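Local coordinates for protein putative mandelate racemase (Bordetella bronchiseptica, PDB 3OZY) that is of uncertain function but belongs to the mandelate racemase branch of the enolase superfamily, binds magnesium and may act on sugar acids such as m-xylarate, at residues L230-I235 with E254-R259. Residues are numbered along the deposited sequence; the frame is centred on the assembly and turned at random. Where two conformers were deposited one is given.
Sequences LSIDDI and ENLYTR. With MG (magnesium ion), chain C.
I232 packs against L256 and N255 where two neighbouring loops of the enolase-superfamily beta/alpha barrel meet, one following strand 225-227 and the other strand 249-252. The contact is small, burying 138 Å² over both segments. L256 brings a single methyl to it: its CD2 lies 3.8 Å from I232 CG1 and just as near I232 CB, and the two side chains run past each other in opposite directions. I232 was modelled in two conformations, and the branch contacts given here hold for one of them. In that one chi1 is 85°, which puts CG1 between its own backbone N and carbonyl carbon and sets this branch against L256 CD2. I232 CG1 also lies 4.0 Å from N255 O. The other branch, I232 CG2, meets N255 CB at 4.1 Å, the two side chains crossing at roughly a right angle.

Among the polar interactions, the turn bonds are internal to 230-235. S231 to D234 form a type I turn, closed by D234 N to S231 O at 3.0 Å; S231 OG also accepts from D233 N, at an angle of 151°, which makes an ST turn. N255 ND2, by contrast, donates to E228 OE2 and so links its loop to the one leaving strand 225-227. In the second subunit, H99 packs on both I232 and L256 and its ND1 hydrogen-bonds D233 OD1, which also forms a salt bridge with R100 NH2 of that chain.

Metal binding belongs to E254, next to N255 in sequence. D201 and E227 complete the protein ligands of this magnesium, together with three waters. The two carboxylate oxygens of E254 have different tasks: OE2 binds magnesium at 2.2 Å, while OE1 accepts a 2.6 Å hydrogen bond from one metal-bound water.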
ATOM      1  N   LEU A 230      -4.570 -17.547  -4.054  1.00  6.59           N
ATOM      2  CA  LEU A 230      -4.695 -17.238  -2.630  1.00  5.92           C
ATOM      3  C   LEU A 230      -4.580 -15.742  -2.421  1.00  5.63           C
ATOM      4  O   LEU A 230      -4.197 -15.001  -3.325  1.00  6.53           O
ATOM      5  CB  LEU A 230      -3.557 -17.898  -1.840  1.00  6.32           C
ATOM      6  CG  LEU A 230      -3.377 -19.404  -2.035  1.00  6.24           C
ATOM      7  CD1 LEU A 230      -2.054 -19.858  -1.437  1.00  9.06           C
ATOM      8  CD2 LEU A 230      -4.533 -20.177  -1.413  1.00  8.68           C
ATOM      9  N   SER A 231      -4.882 -15.303  -1.207  1.00  7.06           N
ATOM     10  CA  SER A 231      -4.516 -13.965  -0.777  1.00  6.16           C
ATOM     11  C   SER A 231      -3.083 -13.653  -1.187  1.00  6.46           C
ATOM     12  O   SER A 231      -2.173 -14.464  -0.960  1.00  6.86           O
ATOM     13  CB  SER A 231      -4.604 -13.887   0.744  1.00  7.82           C
ATOM     14  OG  SER A 231      -3.985 -12.693   1.205  1.00  8.90           O
ATOM     15  N   ILE A 232      -2.866 -12.470  -1.756  0.52  6.44           N
ATOM     16  CA  ILE A 232      -1.506 -12.063  -2.107  0.52  6.75           C
ATOM     17  C   ILE A 232      -0.627 -11.875  -0.875  0.52  7.07           C
ATOM     18  O   ILE A 232       0.584 -11.740  -1.001  0.52  6.60           O
ATOM     19  CB  ILE A 232      -1.452 -10.768  -2.969  0.52  6.02           C
ATOM     20  CG1 ILE A 232      -1.483  -9.498  -2.104  0.52  6.84           C
ATOM     21  CG2 ILE A 232      -2.552 -10.776  -4.027  0.52  6.78           C
ATOM     22  CD1 ILE A 232      -2.822  -9.211  -1.479  0.52  7.05           C
ATOM     23  N   ASP A 233      -1.242 -11.872   0.306  1.00  5.57           N
ATOM     24  CA  ASP A 233      -0.498 -11.750   1.548  1.00  7.39           C
ATOM     25  C   ASP A 233       0.075 -13.068   2.047  1.00  8.35           C
ATOM     26  O   ASP A 233       0.880 -13.072   2.989  1.00  7.59           O
ATOM     27  CB  ASP A 233      -1.388 -11.124   2.617  1.00  7.75           C
ATOM     28  CG  ASP A 233      -1.670  -9.663   2.342  1.00  6.84           C
ATOM     29  OD1 ASP A 233      -0.718  -8.952   1.965  1.00  8.14           O
ATOM     30  OD2 ASP A 233      -2.832  -9.233   2.482  1.00  8.69           O
ATOM     31  N   ASP A 234      -0.338 -14.183   1.443  1.00  7.22           N
ATOM     32  CA  ASP A 234       0.105 -15.503   1.881  1.00  7.06           C
ATOM     33  C   ASP A 234       1.180 -16.049   0.934  1.00  5.52           C
ATOM     34  O   ASP A 234       0.902 -16.881   0.059  1.00  6.18           O
ATOM     35  CB  ASP A 234      -1.091 -16.456   1.944  1.00  7.03           C
ATOM     36  CG  ASP A 234      -0.712 -17.821   2.446  1.00  6.52           C
ATOM     37  OD1 ASP A 234       0.444 -17.985   2.900  1.00  7.47           O
ATOM     38  OD2 ASP A 234      -1.570 -18.731   2.399  1.00  7.53           O
ATOM     39  N   ILE A 235       2.412 -15.570   1.089  1.00  6.32           N
ATOM     40  CA  ILE A 235       3.494 -16.014   0.215  1.00  7.37           C
ATOM     41  C   ILE A 235       3.759 -17.519   0.350  1.00  7.20           C
ATOM     42  O   ILE A 235       3.920 -18.232  -0.651  1.00  7.34           O
ATOM     43  CB  ILE A 235       4.783 -15.206   0.466  1.00  6.47           C
ATOM     44  CG1 ILE A 235       4.526 -13.723   0.164  1.00  8.22           C
ATOM     45  CG2 ILE A 235       5.907 -15.722  -0.415  1.00 10.34           C
ATOM     46  CD1 ILE A 235       5.722 -12.805   0.424  1.00  8.91           C
ATOM     47  N   GLU A 254      -1.118  -8.677 -10.096  1.00  6.66           N
ATOM     48  CA  GLU A 254      -1.879  -7.444 -10.301  1.00  7.02           C
ATOM     49  C   GLU A 254      -2.047  -6.653  -9.007  1.00  9.17           C
ATOM     50  O   GLU A 254      -2.230  -5.438  -9.043  1.00  8.79           O
ATOM     51  CB  GLU A 254      -3.229  -7.707 -10.948  1.00  9.21           C
ATOM     52  CG  GLU A 254      -4.271  -8.247 -10.013  1.00 10.54           C
ATOM     53  CD  GLU A 254      -5.427  -8.835 -10.772  1.00 11.57           C
ATOM     54  OE1 GLU A 254      -6.572  -8.411 -10.542  1.00 15.90           O
ATOM     55  OE2 GLU A 254      -5.173  -9.715 -11.609  1.00 11.42           O
ATOM     56  N   ASN A 255      -1.971  -7.332  -7.864  1.00  6.71           N
ATOM     57  CA  ASN A 255      -2.179  -6.666  -6.585  1.00  6.46           C
ATOM     58  C   ASN A 255      -0.933  -6.620  -5.703  1.00  6.19           C
ATOM     59  O   ASN A 255      -1.015  -6.305  -4.518  1.00  7.53           O
ATOM     60  CB  ASN A 255      -3.394  -7.268  -5.871  1.00  5.93           C
ATOM     61  CG  ASN A 255      -4.689  -6.876  -6.548  1.00  6.88           C
ATOM     62  OD1 ASN A 255      -4.941  -5.688  -6.773  1.00  6.84           O
ATOM     63  ND2 ASN A 255      -5.499  -7.862  -6.908  1.00  7.00           N
ATOM     64  N   LEU A 256       0.214  -6.909  -6.313  1.00  5.94           N
ATOM     65  CA  LEU A 256       1.526  -6.773  -5.681  1.00  7.07           C
ATOM     66  C   LEU A 256       2.235  -5.594  -6.318  1.00  6.36           C
ATOM     67  O   LEU A 256       2.082  -5.339  -7.508  1.00  7.82           O
ATOM     68  CB  LEU A 256       2.350  -8.042  -5.891  1.00  7.87           C
ATOM     69  CG  LEU A 256       1.799  -9.292  -5.223  1.00  9.02           C
ATOM     70  CD1 LEU A 256       2.580 -10.498  -5.720  1.00 11.01           C
ATOM     71  CD2 LEU A 256       1.896  -9.165  -3.713  1.00  9.24           C
ATOM     72  N   TYR A 257       3.009  -4.868  -5.519  1.00  6.37           N
ATOM     73  CA  TYR A 257       3.562  -3.587  -5.940  1.00  6.77           C
ATOM     74  C   TYR A 257       5.076  -3.522  -5.813  1.00  7.05           C
ATOM     75  O   TYR A 257       5.637  -3.889  -4.775  1.00  6.60           O
ATOM     76  CB  TYR A 257       2.933  -2.460  -5.114  1.00  7.30           C
ATOM     77  CG  TYR A 257       1.452  -2.308  -5.378  1.00  5.94           C
ATOM     78  CD1 TYR A 257       0.991  -1.441  -6.367  1.00  6.66           C
ATOM     79  CD2 TYR A 257       0.508  -3.034  -4.649  1.00  7.20           C
ATOM     80  CE1 TYR A 257      -0.359  -1.307  -6.625  1.00  6.86           C
ATOM     81  CE2 TYR A 257      -0.853  -2.908  -4.909  1.00  6.89           C
ATOM     82  CZ  TYR A 257      -1.277  -2.037  -5.896  1.00  7.09           C
ATOM     83  OH  TYR A 257      -2.619  -1.881  -6.185  1.00  8.06           O
ATOM     84  N   THR A 258       5.712  -3.001  -6.863  1.00  6.12           N
ATOM     85  CA  THR A 258       7.168  -2.821  -6.976  1.00  6.46           C
ATOM     86  C   THR A 258       7.917  -4.137  -7.090  1.00  7.06           C
ATOM     87  O   THR A 258       7.398  -5.214  -6.773  1.00  7.35           O
ATOM     88  CB  THR A 258       7.815  -1.986  -5.824  1.00  7.17           C
ATOM     89  OG1 THR A 258       8.052  -2.825  -4.684  1.00  7.50           O
ATOM     90  CG2 THR A 258       6.970  -0.766  -5.456  1.00  9.08           C
ATOM     91  N   ARG A 259       9.169  -4.030  -7.516  1.00  6.69           N
ATOM     92  CA  ARG A 259      10.018  -5.204  -7.616  1.00  6.91           C
ATOM     93  C   ARG A 259      10.241  -5.864  -6.253  1.00  6.97           C
ATOM     94  O   ARG A 259      10.591  -7.043  -6.188  1.00  8.87           O
ATOM     95  CB  ARG A 259      11.363  -4.833  -8.238  1.00  8.12           C
ATOM     96  CG  ARG A 259      12.280  -4.054  -7.323  1.00  9.28           C
ATOM     97  CD  ARG A 259      13.457  -3.513  -8.116  1.00 12.50           C
ATOM     98  NE  ARG A 259      13.063  -2.385  -8.962  1.00 13.01           N
ATOM     99  CZ  ARG A 259      13.866  -1.792  -9.842  1.00 15.40           C
ATOM    100  NH1 ARG A 259      15.103  -2.236 -10.030  1.00 17.47           N
ATOM    101  NH2 ARG A 259      13.425  -0.764 -10.546  1.00 14.21           N
TER
HETATM  102 MG    MG C 390      -6.411 -11.324 -12.359  1.00  7.94          MG
HETATM  103  O   HOH W   1      -8.282 -10.001 -11.743  1.00 12.10           O
HETATM  104  O   HOH W   2      -6.703 -11.966 -10.249  1.00  9.12           O
HETATM  105  O   HOH W   3      -6.789 -10.425 -14.518  1.00  9.83           O